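Local coordinates for DegV family protein (Thermus thermophilus, PDB 2DT8) that binds a fatty acid (palmitate in the crystal), as a member of the DegV family, and also binds a zinc ion, at residues A[71-76]-A[97-102]. Sequence-based numbering, arbitrary orientation.
Sequences RVYREA and QSAELA
Y73 reaches across from helix 66-76 to A99 and A102 on helix 95-103, joining two helices packed against the mixed sheet of the DegV fold, next to the parallel strands 82-87 and 110-114. A single aromatic side chain carries the whole contact, and no hydrogen bond crosses between 71-76 and 97-102.

Early in 97-102, S98 OG hydrogen-bonds to the carbonyl O of P64, tying this helix to the chain just ahead of helix 66-76. One residue on, A99 meets the phenol end: its CB lies 3.4 Å from the OH of Y73, a van der Waals contact; the hydroxyl itself is hydrogen-bonded to S85 OG on strand 82-87. The carbonyl O of A99 sits at the edge of the ring, near its plane, 3.7 Å from CE2 of Y73. F69, one turn before Y73 on helix 66-76, also touches A99 and A102.

A102 closes the walk, its CA 7.9 Å from the CA of Y73, the shortest such distance between 71-76 and 97-102. Its methyl approaches the ring obliquely. With CG anti to the carbonyl carbon and beside the backbone N (chi1 -66°), the ring of Y73 extends toward helix 95-103, while V110 and V112 of strand 110-114 and the loop residue F106 also pack against it. Close by, E67 and E105 bind the zinc ion, which lies about 7 Å from the side chain of A102. The methyl CB of A102 rests 3.8 Å from CE2 and 3.9 Å from CD2 of Y73, nearly equidistant from the two.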
loop_
_atom_site.group_PDB
_atom_site.type_symbol
_atom_site.label_atom_id
_atom_site.label_comp_id
_atom_site.label_asym_id
_atom_site.label_seq_id
_atom_site.Cartn_x
_atom_site.Cartn_y
_atom_site.Cartn_z
ATOM N N ARG A 71 9.966 -3.670 -20.282
ATOM C CA ARG A 71 11.087 -4.591 -20.089
ATOM C C ARG A 71 10.687 -5.740 -19.174
ATOM O O ARG A 71 11.026 -6.898 -19.435
ATOM C CB ARG A 71 12.290 -3.864 -19.491
ATOM C CG ARG A 71 13.489 -4.772 -19.208
ATOM C CD ARG A 71 14.681 -4.026 -18.594
ATOM N NE ARG A 71 14.358 -2.664 -18.168
ATOM C CZ ARG A 71 14.112 -1.661 -19.006
ATOM N NH1 ARG A 71 14.328 -1.818 -20.308
ATOM N NH2 ARG A 71 13.651 -0.503 -18.550
ATOM N N VAL A 72 10.003 -5.483 -18.095
ATOM C CA VAL A 72 9.597 -6.513 -17.154
ATOM C C VAL A 72 8.556 -7.434 -17.806
ATOM O O VAL A 72 8.669 -8.652 -17.710
ATOM C CB VAL A 72 9.080 -5.870 -15.842
ATOM C CG1 VAL A 72 8.532 -6.931 -14.906
ATOM C CG2 VAL A 72 10.238 -5.126 -15.156
ATOM N N TYR A 73 7.566 -6.867 -18.498
ATOM C CA TYR A 73 6.552 -7.701 -19.133
ATOM C C TYR A 73 7.186 -8.613 -20.177
ATOM O O TYR A 73 6.869 -9.801 -20.246
ATOM C CB TYR A 73 5.459 -6.854 -19.812
ATOM C CG TYR A 73 4.588 -6.042 -18.870
ATOM C CD1 TYR A 73 4.483 -6.369 -17.512
ATOM C CD2 TYR A 73 3.835 -4.969 -19.344
ATOM C CE1 TYR A 73 3.654 -5.648 -16.657
ATOM C CE2 TYR A 73 2.998 -4.247 -18.501
ATOM C CZ TYR A 73 2.910 -4.586 -17.157
ATOM O OH TYR A 73 2.094 -3.859 -16.328
ATOM N N ARG A 74 8.093 -8.125 -20.965
ATOM C CA ARG A 74 8.750 -8.860 -22.038
ATOM C C ARG A 74 9.549 -10.039 -21.477
ATOM O O ARG A 74 9.555 -11.135 -22.023
ATOM C CB ARG A 74 9.688 -7.934 -22.820
ATOM C CG ARG A 74 10.482 -8.657 -23.895
ATOM C CD ARG A 74 11.155 -7.696 -24.875
ATOM N NE ARG A 74 11.932 -6.656 -24.207
ATOM C CZ ARG A 74 11.509 -5.410 -24.012
ATOM N NH1 ARG A 74 10.332 -5.011 -24.490
ATOM N NH2 ARG A 74 12.267 -4.557 -23.337
ATOM N N GLU A 75 10.185 -9.744 -20.329
ATOM C CA GLU A 75 11.011 -10.777 -19.735
ATOM C C GLU A 75 10.139 -11.885 -19.111
ATOM O O GLU A 75 10.406 -13.074 -19.216
ATOM C CB GLU A 75 11.912 -10.156 -18.631
ATOM C CG GLU A 75 13.060 -9.340 -19.210
ATOM C CD GLU A 75 13.832 -8.566 -18.160
ATOM O OE1 GLU A 75 13.298 -8.361 -17.046
ATOM O OE2 GLU A 75 14.968 -8.139 -18.455
ATOM N N ALA A 76 9.032 -11.391 -18.529
ATOM C CA ALA A 76 8.141 -12.330 -17.875
ATOM C C ALA A 76 7.449 -13.269 -18.878
ATOM O O ALA A 76 7.283 -14.472 -18.653
ATOM C CB ALA A 76 7.017 -11.575 -17.108
ATOM N N GLN A 97 -1.412 3.957 -15.242
ATOM C CA GLN A 97 -1.324 4.485 -16.598
ATOM C C GLN A 97 -0.059 3.991 -17.307
ATOM O O GLN A 97 -0.100 3.663 -18.493
ATOM C CB GLN A 97 -1.357 6.011 -16.553
ATOM C CG GLN A 97 -1.035 6.695 -17.865
ATOM C CD GLN A 97 -1.332 8.184 -17.811
ATOM O OE1 GLN A 97 -0.814 8.957 -18.611
ATOM N NE2 GLN A 97 -2.184 8.587 -16.868
ATOM N N SER A 98 1.150 4.064 -16.676
ATOM C CA SER A 98 2.356 3.586 -17.339
ATOM C C SER A 98 2.259 2.092 -17.655
ATOM O O SER A 98 2.685 1.632 -18.729
ATOM C CB SER A 98 3.592 3.825 -16.466
ATOM O OG SER A 98 3.969 5.186 -16.525
ATOM N N ALA A 99 1.709 1.332 -16.709
ATOM C CA ALA A 99 1.557 -0.106 -16.895
ATOM C C ALA A 99 0.621 -0.380 -18.078
ATOM O O ALA A 99 0.902 -1.254 -18.897
ATOM C CB ALA A 99 1.005 -0.748 -15.617
ATOM N N GLU A 100 -0.480 0.365 -18.164
ATOM C CA GLU A 100 -1.423 0.169 -19.264
ATOM C C GLU A 100 -0.782 0.505 -20.606
ATOM O O GLU A 100 -1.005 -0.197 -21.596
ATOM C CB GLU A 100 -2.680 0.999 -19.043
ATOM C CG GLU A 100 -3.440 0.533 -17.818
ATOM C CD GLU A 100 -4.679 1.338 -17.545
ATOM O OE1 GLU A 100 -4.679 2.547 -17.846
ATOM O OE2 GLU A 100 -5.649 0.761 -17.012
ATOM N N LEU A 101 0.033 1.554 -20.651
ATOM C CA LEU A 101 0.705 1.879 -21.910
ATOM C C LEU A 101 1.662 0.744 -22.314
ATOM O O LEU A 101 1.742 0.373 -23.492
ATOM C CB LEU A 101 1.468 3.199 -21.777
ATOM C CG LEU A 101 0.578 4.446 -21.731
ATOM C CD1 LEU A 101 1.382 5.670 -21.311
ATOM C CD2 LEU A 101 -0.040 4.659 -23.107
ATOM N N ALA A 102 2.389 0.184 -21.349
ATOM C CA ALA A 102 3.292 -0.915 -21.646
ATOM C C ALA A 102 2.498 -2.155 -22.038
ATOM O O ALA A 102 2.915 -2.922 -22.897
ATOM C CB ALA A 102 4.167 -1.235 -20.429
#